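Local structure of mevalonate kinase (Staphylococcus aureus, 2X7I) at residues A[27-32]-A[144-149]; A[23-28]-A[162-167]; A[291-294]-A[300-303]; A[68-73]-A[105-110]; A[110-115]-A[126-131]. The protein probably catalyses the ATP-dependent phosphorylation of mevalonate to 5-phosphomevalonate, as expected of a mevalonate kinase of the GHMP kinase family. All coordinates share one frame; numbering follows the deposited sequence.

Interaction 1: residues A[27-32]-A[144-149]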
# COMPACT_ATOMS: atom_id res chain seq x y z
N GLU A 27 11.27 9.98 -10.58
CA GLU A 27 10.09 10.78 -10.28
C GLU A 27 9.98 10.95 -8.75
O GLU A 27 10.29 10.01 -8.02
CB GLU A 27 8.85 10.08 -10.82
CG GLU A 27 8.89 9.78 -12.34
CD GLU A 27 7.77 8.87 -12.82
OE1 GLU A 27 7.25 8.06 -12.04
OE2 GLU A 27 7.42 8.94 -14.01
N PRO A 28 9.53 12.12 -8.27
CA PRO A 28 9.46 12.32 -6.81
C PRO A 28 8.34 11.56 -6.09
O PRO A 28 7.21 11.49 -6.58
CB PRO A 28 9.24 13.83 -6.66
CG PRO A 28 9.45 14.40 -8.00
CD PRO A 28 9.13 13.34 -8.99
N ALA A 29 8.67 11.01 -4.93
CA ALA A 29 7.71 10.28 -4.12
C ALA A 29 8.22 10.04 -2.69
O ALA A 29 9.43 9.96 -2.46
CB ALA A 29 7.36 8.94 -4.79
N ILE A 30 7.29 9.92 -1.75
CA ILE A 30 7.59 9.38 -0.44
C ILE A 30 6.64 8.23 -0.12
O ILE A 30 5.44 8.42 0.07
CB ILE A 30 7.49 10.46 0.65
CG1 ILE A 30 8.57 11.52 0.42
CG2 ILE A 30 7.60 9.82 2.04
CD1 ILE A 30 9.16 12.11 1.68
N ALA A 31 7.20 7.02 -0.06
CA ALA A 31 6.45 5.82 0.28
C ALA A 31 6.79 5.41 1.71
O ALA A 31 7.93 5.59 2.15
CB ALA A 31 6.79 4.72 -0.68
N VAL A 32 5.81 4.87 2.43
CA VAL A 32 6.02 4.35 3.78
C VAL A 32 5.26 3.04 3.93
O VAL A 32 4.27 2.83 3.23
CB VAL A 32 5.53 5.33 4.89
CG1 VAL A 32 6.28 6.64 4.82
CG2 VAL A 32 4.02 5.56 4.79
N SER A 144 7.25 -3.36 -8.74
CA SER A 144 7.32 -2.02 -8.21
C SER A 144 8.50 -1.97 -7.25
O SER A 144 8.42 -2.49 -6.15
CB SER A 144 6.02 -1.63 -7.53
OG SER A 144 6.11 -0.30 -7.01
N GLY A 145 9.61 -1.41 -7.72
CA GLY A 145 10.81 -1.29 -6.91
C GLY A 145 10.59 -0.54 -5.60
O GLY A 145 11.05 -0.97 -4.54
N ILE A 146 9.89 0.59 -5.68
CA ILE A 146 9.64 1.39 -4.48
C ILE A 146 8.76 0.65 -3.46
O ILE A 146 9.07 0.67 -2.27
CB ILE A 146 9.06 2.80 -4.81
CG1 ILE A 146 9.07 3.68 -3.56
CG2 ILE A 146 7.64 2.69 -5.38
CD1 ILE A 146 8.92 5.19 -3.85
N ASP A 147 7.70 0.00 -3.93
CA ASP A 147 6.77 -0.73 -3.06
C ASP A 147 7.51 -1.88 -2.37
O ASP A 147 7.43 -2.02 -1.16
CB ASP A 147 5.58 -1.30 -3.83
CG ASP A 147 4.68 -0.23 -4.47
OD1 ASP A 147 5.03 0.97 -4.48
OD2 ASP A 147 3.59 -0.62 -4.99
N THR A 148 8.24 -2.67 -3.13
CA THR A 148 8.94 -3.82 -2.57
C THR A 148 10.01 -3.40 -1.55
O THR A 148 10.13 -4.01 -0.48
CB THR A 148 9.58 -4.69 -3.67
OG1 THR A 148 8.59 -5.05 -4.64
CG2 THR A 148 10.17 -5.96 -3.06
N GLN A 149 10.79 -2.38 -1.87
CA GLN A 149 11.83 -1.91 -0.96
C GLN A 149 11.23 -1.31 0.32
O GLN A 149 11.71 -1.58 1.41
CB GLN A 149 12.76 -0.92 -1.67
CG GLN A 149 13.80 -0.26 -0.76
CD GLN A 149 14.75 -1.24 -0.07
OE1 GLN A 149 14.79 -2.42 -0.41
NE2 GLN A 149 15.52 -0.74 0.91
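Ile146 swings CG1 to the side opposite its backbone N (chi1 -169°) and then runs straight on to CD1 (chi2 163°). This extended arm reaches from the first turn of its helix to the methyl groups of Ala29 and Ala31. Ala31 CB sits against the arm itself, 3.8 Å from Ile146 CG1 and equally close to Ile146 CD1. The tip carries on to Ala29, with Ile146 CD1 4.2 Å from Ala29 CB. Ala29 and Ala31 are two apart on an extended strand, so both methyls point to the helix. Ile30 between them points away and packs on helix 203-222. The contact is apolar and buried, and no hydrogen bond crosses it. The other branch, Ile146 CG2, packs on Val23. Phe159 and Val157 of the neighbouring strand also touch Ile146, and the backbones of these two strand residues bond to Ala29 and Ala31. This is the packing of a helix on a strand of the mixed sheet in the N-terminal region of a GHMP kinase. Ser144 is the N-cap of this helix, 145-153. The capping bond from Asp147 N to Ser144 OG is weak, at 3.5 Å. Backbone Thr148 N also reaches back, 3.0 Å from Ser144 O. Asp147 starts out away from the strand, and its OD2 forms a salt bridge with Lys14. Gln149 NE2 makes a weak hydrogen bond to Thr166 OG1.

Interaction 2: residues A[23-28]-A[162-167]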
# COMPACT_ATOMS: atom_id res chain seq x y z
N VAL A 23 4.89 5.03 -9.08
CA VAL A 23 6.04 5.88 -9.31
C VAL A 23 7.25 5.04 -9.70
O VAL A 23 7.39 3.90 -9.28
CB VAL A 23 6.36 6.73 -8.09
CG1 VAL A 23 6.72 5.85 -6.89
CG2 VAL A 23 7.48 7.69 -8.41
N THR A 24 8.11 5.62 -10.52
CA THR A 24 9.32 4.96 -10.97
C THR A 24 10.50 5.83 -10.57
O THR A 24 10.34 7.05 -10.36
CB THR A 24 9.30 4.75 -12.49
OG1 THR A 24 10.24 3.72 -12.84
CG2 THR A 24 9.65 6.04 -13.22
N PHE A 25 11.67 5.22 -10.46
CA PHE A 25 12.87 5.98 -10.14
C PHE A 25 13.02 7.14 -11.12
O PHE A 25 12.83 6.99 -12.33
CB PHE A 25 14.12 5.12 -10.19
CG PHE A 25 15.38 5.91 -10.06
CD1 PHE A 25 15.74 6.45 -8.84
CD2 PHE A 25 16.19 6.14 -11.16
CE1 PHE A 25 16.90 7.20 -8.72
CE2 PHE A 25 17.35 6.87 -11.05
CZ PHE A 25 17.71 7.41 -9.83
N GLY A 26 13.40 8.30 -10.57
CA GLY A 26 13.52 9.52 -11.36
C GLY A 26 12.38 10.48 -11.11
O GLY A 26 12.51 11.65 -11.39
N GLU A 27 11.27 9.98 -10.58
CA GLU A 27 10.09 10.78 -10.28
C GLU A 27 9.98 10.95 -8.75
O GLU A 27 10.29 10.01 -8.02
CB GLU A 27 8.85 10.08 -10.82
CG GLU A 27 8.89 9.78 -12.34
CD GLU A 27 7.77 8.87 -12.82
OE1 GLU A 27 7.25 8.06 -12.04
OE2 GLU A 27 7.42 8.94 -14.01
N PRO A 28 9.53 12.12 -8.27
CA PRO A 28 9.46 12.32 -6.81
C PRO A 28 8.34 11.56 -6.09
O PRO A 28 7.21 11.49 -6.58
CB PRO A 28 9.24 13.83 -6.66
CG PRO A 28 9.45 14.40 -8.00
CD PRO A 28 9.13 13.34 -8.99
N GLY A 162 17.50 12.79 -9.43
CA GLY A 162 18.28 11.65 -9.93
C GLY A 162 18.85 10.76 -8.84
O GLY A 162 19.83 10.05 -9.06
N HIS A 163 18.23 10.78 -7.66
CA HIS A 163 18.67 9.93 -6.55
C HIS A 163 17.50 9.37 -5.75
O HIS A 163 16.38 9.88 -5.84
CB HIS A 163 19.68 10.67 -5.64
CG HIS A 163 19.11 11.82 -4.87
ND1 HIS A 163 18.60 11.69 -3.60
CD2 HIS A 163 19.02 13.14 -5.17
CE1 HIS A 163 18.20 12.88 -3.16
NE2 HIS A 163 18.44 13.77 -4.10
N ALA A 164 17.76 8.28 -5.03
CA ALA A 164 16.76 7.67 -4.13
C ALA A 164 17.42 7.21 -2.83
O ALA A 164 18.59 6.81 -2.83
CB ALA A 164 16.07 6.49 -4.82
N GLU A 165 16.69 7.29 -1.73
CA GLU A 165 17.23 6.93 -0.41
C GLU A 165 16.21 6.17 0.41
O GLU A 165 15.00 6.30 0.20
CB GLU A 165 17.64 8.18 0.38
CG GLU A 165 18.52 9.18 -0.37
CD GLU A 165 19.88 8.62 -0.76
OE1 GLU A 165 20.48 9.13 -1.74
OE2 GLU A 165 20.36 7.68 -0.07
N THR A 166 16.71 5.38 1.36
CA THR A 166 15.87 4.72 2.34
C THR A 166 16.08 5.43 3.66
O THR A 166 17.20 5.53 4.13
CB THR A 166 16.22 3.23 2.47
OG1 THR A 166 15.85 2.55 1.27
CG2 THR A 166 15.49 2.61 3.66
N LEU A 167 15.01 5.95 4.23
CA LEU A 167 15.12 6.73 5.47
C LEU A 167 15.11 5.81 6.69
O LEU A 167 15.02 4.58 6.56
CB LEU A 167 13.98 7.75 5.55
CG LEU A 167 13.75 8.66 4.32
CD1 LEU A 167 12.60 9.63 4.57
CD2 LEU A 167 15.02 9.41 3.93
O HOH W 1 13.98 9.47 -7.89
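Phe25 meets Gly162, His163 and Ala164 in a surface contact between a type II beta turn and an outer hairpin strand of the N-terminal mixed sheet. The turn runs from Thr24 to Glu27, in the loop before strand 29-45. Strand 163-166 pairs antiparallel with 157-160. The ring of Phe25 presents its edge to the backbone of the strand. Its CZ is 3.5 Å from Gly162 O, and its CE1 lies 3.7 Å from His163 C. Ala164 N lies in the plane of the ring at the same edge. With CG opposite the backbone N (chi1 172°), the ring stretches out from the turn and bridges the gap. Ala164 CB points to the turn and rests 4.0 Å from Phe25 CD1. On its own sheet, Ala164 also touches Phe159. The turn is closed by Glu27 N bonding to Thr24 O. Glu27 adds a second tie, because its OE1 accepts from Thr24 N at 3.0 Å, met from above the carboxylate plane. Gly26 takes the third turn position with positive phi (105°). A water links the two backbones, accepting from Gly26 N at 3.0 Å and donating to His163 O at 3.2 Å.

Interaction 3: residues A[291-294]-A[300-303]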
# COMPACT_ATOMS: atom_id res chain seq x y z
N LYS A 291 -15.76 6.75 11.90
CA LYS A 291 -17.19 6.56 11.99
C LYS A 291 -17.97 7.56 11.14
O LYS A 291 -18.88 7.18 10.41
CB LYS A 291 -17.67 6.59 13.44
CG LYS A 291 -17.21 5.40 14.31
CD LYS A 291 -17.50 4.01 13.69
CE LYS A 291 -18.15 3.02 14.69
NZ LYS A 291 -17.74 3.19 16.12
N ALA A 292 -17.60 8.84 11.21
CA ALA A 292 -18.28 9.88 10.44
C ALA A 292 -18.15 9.68 8.93
O ALA A 292 -19.09 9.95 8.18
CB ALA A 292 -17.76 11.26 10.83
N VAL A 293 -16.98 9.20 8.48
CA VAL A 293 -16.71 9.02 7.06
C VAL A 293 -17.35 7.74 6.50
O VAL A 293 -17.77 7.71 5.35
CB VAL A 293 -15.17 9.04 6.75
CG1 VAL A 293 -14.50 7.75 7.20
CG2 VAL A 293 -14.94 9.24 5.29
N GLU A 294 -17.41 6.69 7.32
CA GLU A 294 -18.12 5.45 6.97
C GLU A 294 -19.62 5.73 6.88
O GLU A 294 -20.28 5.34 5.92
CB GLU A 294 -17.86 4.36 8.02
CG GLU A 294 -16.40 3.99 8.23
CD GLU A 294 -15.97 2.70 7.55
OE1 GLU A 294 -15.22 1.93 8.19
OE2 GLU A 294 -16.37 2.47 6.38
N HIS A 300 -14.39 1.72 2.75
CA HIS A 300 -13.48 1.02 3.67
C HIS A 300 -12.51 2.01 4.29
O HIS A 300 -12.13 2.99 3.65
CB HIS A 300 -12.69 -0.09 2.95
CG HIS A 300 -13.51 -0.95 2.05
ND1 HIS A 300 -14.26 -2.02 2.51
CD2 HIS A 300 -13.71 -0.91 0.71
CE1 HIS A 300 -14.88 -2.59 1.49
NE2 HIS A 300 -14.56 -1.94 0.39
N THR A 301 -12.11 1.77 5.53
CA THR A 301 -11.17 2.65 6.22
C THR A 301 -10.13 1.88 7.04
O THR A 301 -10.32 0.73 7.38
CB THR A 301 -11.90 3.64 7.16
OG1 THR A 301 -12.69 2.91 8.11
CG2 THR A 301 -12.81 4.58 6.34
N TRP A 302 -9.00 2.55 7.31
CA TRP A 302 -7.96 2.02 8.20
C TRP A 302 -7.37 3.15 9.04
O TRP A 302 -7.31 4.30 8.59
CB TRP A 302 -6.81 1.40 7.40
CG TRP A 302 -7.16 0.27 6.48
CD1 TRP A 302 -7.06 -1.06 6.74
CD2 TRP A 302 -7.62 0.38 5.13
NE1 TRP A 302 -7.44 -1.79 5.63
CE2 TRP A 302 -7.79 -0.93 4.63
CE3 TRP A 302 -7.91 1.46 4.29
CZ2 TRP A 302 -8.24 -1.19 3.34
CZ3 TRP A 302 -8.36 1.21 3.01
CH2 TRP A 302 -8.52 -0.11 2.54
N ILE A 303 -6.92 2.82 10.24
CA ILE A 303 -6.21 3.77 11.08
C ILE A 303 -4.75 3.35 11.15
O ILE A 303 -4.44 2.23 11.58
CB ILE A 303 -6.82 3.87 12.49
CG1 ILE A 303 -8.23 4.47 12.43
CG2 ILE A 303 -5.93 4.72 13.39
CD1 ILE A 303 -8.98 4.43 13.74
O HOH W 2 -13.97 -0.12 7.08
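Thr301 OG1 donates a short hydrogen bond, 2.7 Å, to Glu294 OE1. The hydroxyl does not lie in the carboxylate plane. It meets OE1 from well above, 68° out of it. A water shares the same oxygen, donating to Glu294 OE1 at 2.6 Å and accepting from Thr301 N at 3.1 Å. Glu294 therefore holds both the hydroxyl and, through the water, the backbone N-H of Thr301. The methyl branch of Thr301 does separate work. Its CG2 meets Val293 CG1 tip to tip at 3.7 Å. The chi1 of Thr301, 58°, sets OG1 between the backbone N and carbonyl carbon, which leaves CG2 to face the valine. The chain of Glu294 bends at chi2 to bring its carboxylate over the strand. Farther out, Val293 packs on Ile179 and on Leu253 of helix 248-259, and Thr301 also touches Val290. The strand is fixed in its sheet by backbone bonds of His300 with Asp180 and of Trp302 with Val178. Helix 283-295 is the crossover between strands 276-280 and 300-305, which lie on either side of 175-180. This is the split beta-alpha-beta unit of the ferredoxin-like C-terminal domain of GHMP kinases.

Interaction 4: residues A[68-73]-A[105-110]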
# COMPACT_ATOMS: atom_id res chain seq x y z
N ASP A 68 -4.03 -9.77 -10.30
CA ASP A 68 -2.87 -10.35 -9.61
C ASP A 68 -2.98 -11.88 -9.64
O ASP A 68 -3.73 -12.47 -8.87
CB ASP A 68 -2.79 -9.83 -8.17
CG ASP A 68 -1.39 -9.94 -7.59
OD1 ASP A 68 -0.41 -10.10 -8.35
OD2 ASP A 68 -1.25 -9.84 -6.36
N HIS A 69 -2.20 -12.51 -10.52
CA HIS A 69 -2.42 -13.90 -10.88
C HIS A 69 -1.57 -14.81 -10.01
O HIS A 69 -0.47 -15.21 -10.40
CB HIS A 69 -2.10 -14.11 -12.37
CG HIS A 69 -2.82 -13.15 -13.27
ND1 HIS A 69 -2.19 -12.49 -14.31
CD2 HIS A 69 -4.10 -12.73 -13.28
CE1 HIS A 69 -3.07 -11.72 -14.93
NE2 HIS A 69 -4.24 -11.85 -14.32
N LEU A 70 -2.11 -15.16 -8.85
CA LEU A 70 -1.40 -15.95 -7.84
C LEU A 70 -1.18 -17.40 -8.28
O LEU A 70 -0.22 -18.03 -7.87
CB LEU A 70 -2.15 -15.91 -6.51
CG LEU A 70 -2.63 -14.52 -6.05
CD1 LEU A 70 -3.03 -14.53 -4.58
CD2 LEU A 70 -1.57 -13.45 -6.30
N LYS A 71 -2.08 -17.90 -9.12
CA LYS A 71 -1.95 -19.25 -9.68
C LYS A 71 -0.61 -19.43 -10.42
O LYS A 71 -0.02 -20.51 -10.39
CB LYS A 71 -3.13 -19.57 -10.61
CG LYS A 71 -4.41 -19.85 -9.84
CD LYS A 71 -5.65 -20.00 -10.70
CE LYS A 71 -6.79 -20.61 -9.83
NZ LYS A 71 -8.12 -20.71 -10.51
N SER A 72 -0.13 -18.36 -11.06
CA SER A 72 1.17 -18.38 -11.71
C SER A 72 2.32 -18.53 -10.71
O SER A 72 3.29 -19.24 -11.00
CB SER A 72 1.39 -17.11 -12.55
OG SER A 72 0.60 -17.16 -13.73
N LEU A 73 2.23 -17.86 -9.55
CA LEU A 73 3.26 -17.99 -8.53
C LEU A 73 3.31 -19.42 -7.98
O LEU A 73 4.39 -19.96 -7.76
CB LEU A 73 3.04 -17.00 -7.38
CG LEU A 73 3.09 -15.51 -7.72
CD1 LEU A 73 3.09 -14.66 -6.45
CD2 LEU A 73 4.29 -15.17 -8.62
N ALA A 105 2.65 -6.13 -4.54
CA ALA A 105 3.93 -6.31 -3.86
C ALA A 105 3.76 -7.05 -2.52
O ALA A 105 4.59 -7.89 -2.18
CB ALA A 105 4.61 -4.97 -3.65
N ALA A 106 2.69 -6.75 -1.79
CA ALA A 106 2.40 -7.43 -0.53
C ALA A 106 2.23 -8.95 -0.72
O ALA A 106 2.88 -9.74 -0.02
CB ALA A 106 1.16 -6.84 0.12
N VAL A 107 1.36 -9.35 -1.65
CA VAL A 107 1.17 -10.75 -1.99
C VAL A 107 2.51 -11.40 -2.33
O VAL A 107 2.82 -12.51 -1.85
CB VAL A 107 0.14 -10.92 -3.16
CG1 VAL A 107 0.15 -12.34 -3.71
CG2 VAL A 107 -1.27 -10.57 -2.69
N ALA A 108 3.32 -10.71 -3.13
CA ALA A 108 4.59 -11.27 -3.58
C ALA A 108 5.58 -11.45 -2.44
O ALA A 108 6.25 -12.47 -2.37
CB ALA A 108 5.19 -10.42 -4.68
N VAL A 109 5.68 -10.46 -1.55
CA VAL A 109 6.56 -10.56 -0.38
C VAL A 109 6.09 -11.68 0.57
O VAL A 109 6.91 -12.45 1.08
CB VAL A 109 6.66 -9.21 0.35
CG1 VAL A 109 7.41 -9.35 1.69
CG2 VAL A 109 7.35 -8.17 -0.55
N ALA A 110 4.78 -11.76 0.80
CA ALA A 110 4.18 -12.79 1.64
C ALA A 110 4.38 -14.17 1.04
O ALA A 110 4.76 -15.12 1.74
CB ALA A 110 2.71 -12.51 1.83
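Val107 is the centre of this contact and gives up the most surface to it, with Leu73 and Leu70 next. Leu70 and Val107 reach toward each other tip to tip. Their methyls, Leu70 CD2 and Val107 CG1, are 3.3 Å apart, tighter than usual for two carbons. The chi1 of Val107, 168°, turns CG1 opposite the backbone N and into this meeting. Leu73, one turn on, closes in more loosely, with Leu73 CD1 4.6 Å from Val107 CG1. It also packs on Ala135 of helix 125-140. The pair belongs to the helical layer on the mixed sheet of the GHMP kinase N-terminal domain, where Ile39 of strand 29-45 supports Val107. Helix 103-119 follows the glycine- and serine-rich loop that binds nucleotide phosphate in this family. The side chains of Asp68 and Val107 approach each other from opposite directions. Asp68 OD2 lies 3.7 Å from Val107 CB and as far from Val107 CG2. No hydrogen bond spans the segments. A bound citrate, probably from the crystallisation liquor, is about 4 Å from the Asp68 side chain. An inverse gamma turn centred on His69 leads from Asp68 into helix 70-80, with a weak bond from Leu70 N to Asp68 O.

Interaction 5: residues A[110-115]-A[126-131]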
# COMPACT_ATOMS: atom_id res chain seq x y z
N ALA A 110 4.78 -11.76 0.80
CA ALA A 110 4.18 -12.79 1.64
C ALA A 110 4.38 -14.17 1.04
O ALA A 110 4.76 -15.12 1.74
CB ALA A 110 2.71 -12.51 1.83
N PHE A 111 4.14 -14.30 -0.26
CA PHE A 111 4.28 -15.59 -0.92
C PHE A 111 5.72 -16.11 -0.90
O PHE A 111 5.96 -17.31 -0.69
CB PHE A 111 3.75 -15.55 -2.35
CG PHE A 111 3.81 -16.88 -3.02
CD1 PHE A 111 2.80 -17.80 -2.82
CD2 PHE A 111 4.89 -17.23 -3.79
CE1 PHE A 111 2.87 -19.06 -3.40
CE2 PHE A 111 4.96 -18.48 -4.37
CZ PHE A 111 3.95 -19.39 -4.18
N VAL A 112 6.68 -15.21 -1.14
CA VAL A 112 8.09 -15.59 -1.15
C VAL A 112 8.56 -16.00 0.24
O VAL A 112 9.25 -16.99 0.38
CB VAL A 112 9.00 -14.46 -1.67
CG1 VAL A 112 10.47 -14.81 -1.40
CG2 VAL A 112 8.76 -14.23 -3.16
N ARG A 113 8.18 -15.23 1.25
CA ARG A 113 8.44 -15.59 2.63
C ARG A 113 7.89 -16.99 2.98
O ARG A 113 8.63 -17.85 3.46
CB ARG A 113 7.84 -14.54 3.57
CG ARG A 113 8.70 -13.29 3.67
CD ARG A 113 8.02 -12.15 4.42
NE ARG A 113 8.99 -11.08 4.70
CZ ARG A 113 8.68 -9.83 5.02
NH1 ARG A 113 7.42 -9.42 5.11
NH2 ARG A 113 9.66 -8.97 5.25
N ALA A 114 6.60 -17.21 2.71
CA ALA A 114 5.96 -18.50 2.91
C ALA A 114 6.72 -19.62 2.19
O ALA A 114 6.88 -20.72 2.75
CB ALA A 114 4.52 -18.45 2.41
N SER A 115 7.17 -19.34 0.97
CA SER A 115 7.85 -20.33 0.13
C SER A 115 9.15 -20.78 0.77
O SER A 115 9.41 -21.98 0.84
CB SER A 115 8.16 -19.75 -1.25
OG SER A 115 6.97 -19.40 -1.93
N GLU A 126 17.92 -8.83 0.49
CA GLU A 126 18.15 -8.64 -0.94
C GLU A 126 17.62 -9.80 -1.79
O GLU A 126 17.18 -9.59 -2.90
CB GLU A 126 19.63 -8.37 -1.26
CG GLU A 126 19.88 -6.97 -1.86
CD GLU A 126 19.22 -6.77 -3.23
OE1 GLU A 126 19.18 -7.71 -4.05
OE2 GLU A 126 18.74 -5.65 -3.49
N GLU A 127 17.65 -11.01 -1.24
CA GLU A 127 17.09 -12.17 -1.92
C GLU A 127 15.56 -12.05 -2.05
O GLU A 127 14.99 -12.30 -3.11
CB GLU A 127 17.47 -13.45 -1.15
CG GLU A 127 17.36 -14.72 -1.96
CD GLU A 127 18.08 -15.91 -1.33
OE1 GLU A 127 17.93 -17.04 -1.88
OE2 GLU A 127 18.80 -15.72 -0.30
N LEU A 128 14.92 -11.64 -0.95
CA LEU A 128 13.49 -11.37 -0.94
C LEU A 128 13.13 -10.29 -1.95
O LEU A 128 12.15 -10.42 -2.66
CB LEU A 128 13.05 -10.95 0.47
CG LEU A 128 11.59 -10.59 0.70
CD1 LEU A 128 10.66 -11.62 0.02
CD2 LEU A 128 11.28 -10.43 2.22
N ILE A 129 13.93 -9.22 -1.98
CA ILE A 129 13.73 -8.11 -2.90
C ILE A 129 13.72 -8.61 -4.34
O ILE A 129 12.79 -8.31 -5.09
CB ILE A 129 14.86 -7.04 -2.78
CG1 ILE A 129 14.79 -6.31 -1.43
CG2 ILE A 129 14.77 -6.03 -3.92
CD1 ILE A 129 13.53 -5.50 -1.25
N GLU A 130 14.74 -9.37 -4.71
CA GLU A 130 14.85 -9.93 -6.05
C GLU A 130 13.69 -10.86 -6.39
O GLU A 130 13.07 -10.73 -7.44
CB GLU A 130 16.17 -10.70 -6.21
CG GLU A 130 17.43 -9.86 -5.99
CD GLU A 130 17.74 -8.94 -7.14
OE1 GLU A 130 17.11 -9.08 -8.20
OE2 GLU A 130 18.62 -8.08 -6.98
N LYS A 131 13.38 -11.80 -5.50
CA LYS A 131 12.34 -12.79 -5.75
C LYS A 131 10.94 -12.17 -5.75
O LYS A 131 10.09 -12.57 -6.53
CB LYS A 131 12.41 -13.92 -4.72
CG LYS A 131 13.56 -14.89 -4.92
CD LYS A 131 13.19 -16.02 -5.89
CE LYS A 131 14.10 -17.24 -5.71
NZ LYS A 131 14.08 -18.17 -6.88
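Val112 and Leu128 meet side chain to side chain, crossing obliquely. Val112 CG1 touches Leu128 CD1 at 3.5 Å, a tight pair, and Val112 CB is 3.7 Å from the same methyl. Lys131 crosses Val112 at about a right angle. Only its base takes part, with Lys131 CB 3.9 Å from Val112 CG1. The rest of the chain bends at chi2 and leads away; Lys131 also touches Tyr116. The second methyl of Leu128 serves Arg113. Leu128 CD2 is 3.4 Å from Arg113 NE, and it approaches the guanidinium at a slant. The arginine chain is extended from CG to NE, so it runs past the leucine. Its NH1 ends on Glu10 O, which secures the far end of the group. Behind the contact, Phe111 O takes two bonds from Ser115. Ser115 N and Ser115 OG, the latter at 2.6 Å, reach it from opposite faces of the carbonyl plane. Leu128 also packs on Val109 and on Val152 of helix 145-153. The axes of segments 110-115 and 126-131 approach to 9.8 Å, with 124° between their N-to-C directions. The pair forms part of the helical layer that packs on the mixed sheet in the N-terminal domain of this GHMP kinase.

How the interactions relate
From the N terminus, interactions 2 and 1 open almost together and share Glu27 and Pro28. Interaction 1 closes first, at 144-149, so its loop lies within that of interaction 2, which closes at 162-167. Both bring late elements back to the start of strand 29-45, and they touch through Val23. Interactions 4 and 5 fall within both long loops and follow each other without crossing. They share Ala110 on helix 103-119, which thereby joins helix 70-80 to helix 125-140. Each touches helix 145-153 of interaction 1, so the three contacts share one helical layer. Interaction 3 comes last. It closes a short local loop that ties helix 283-295 to the end strand 300-305 of the C-terminal sheet.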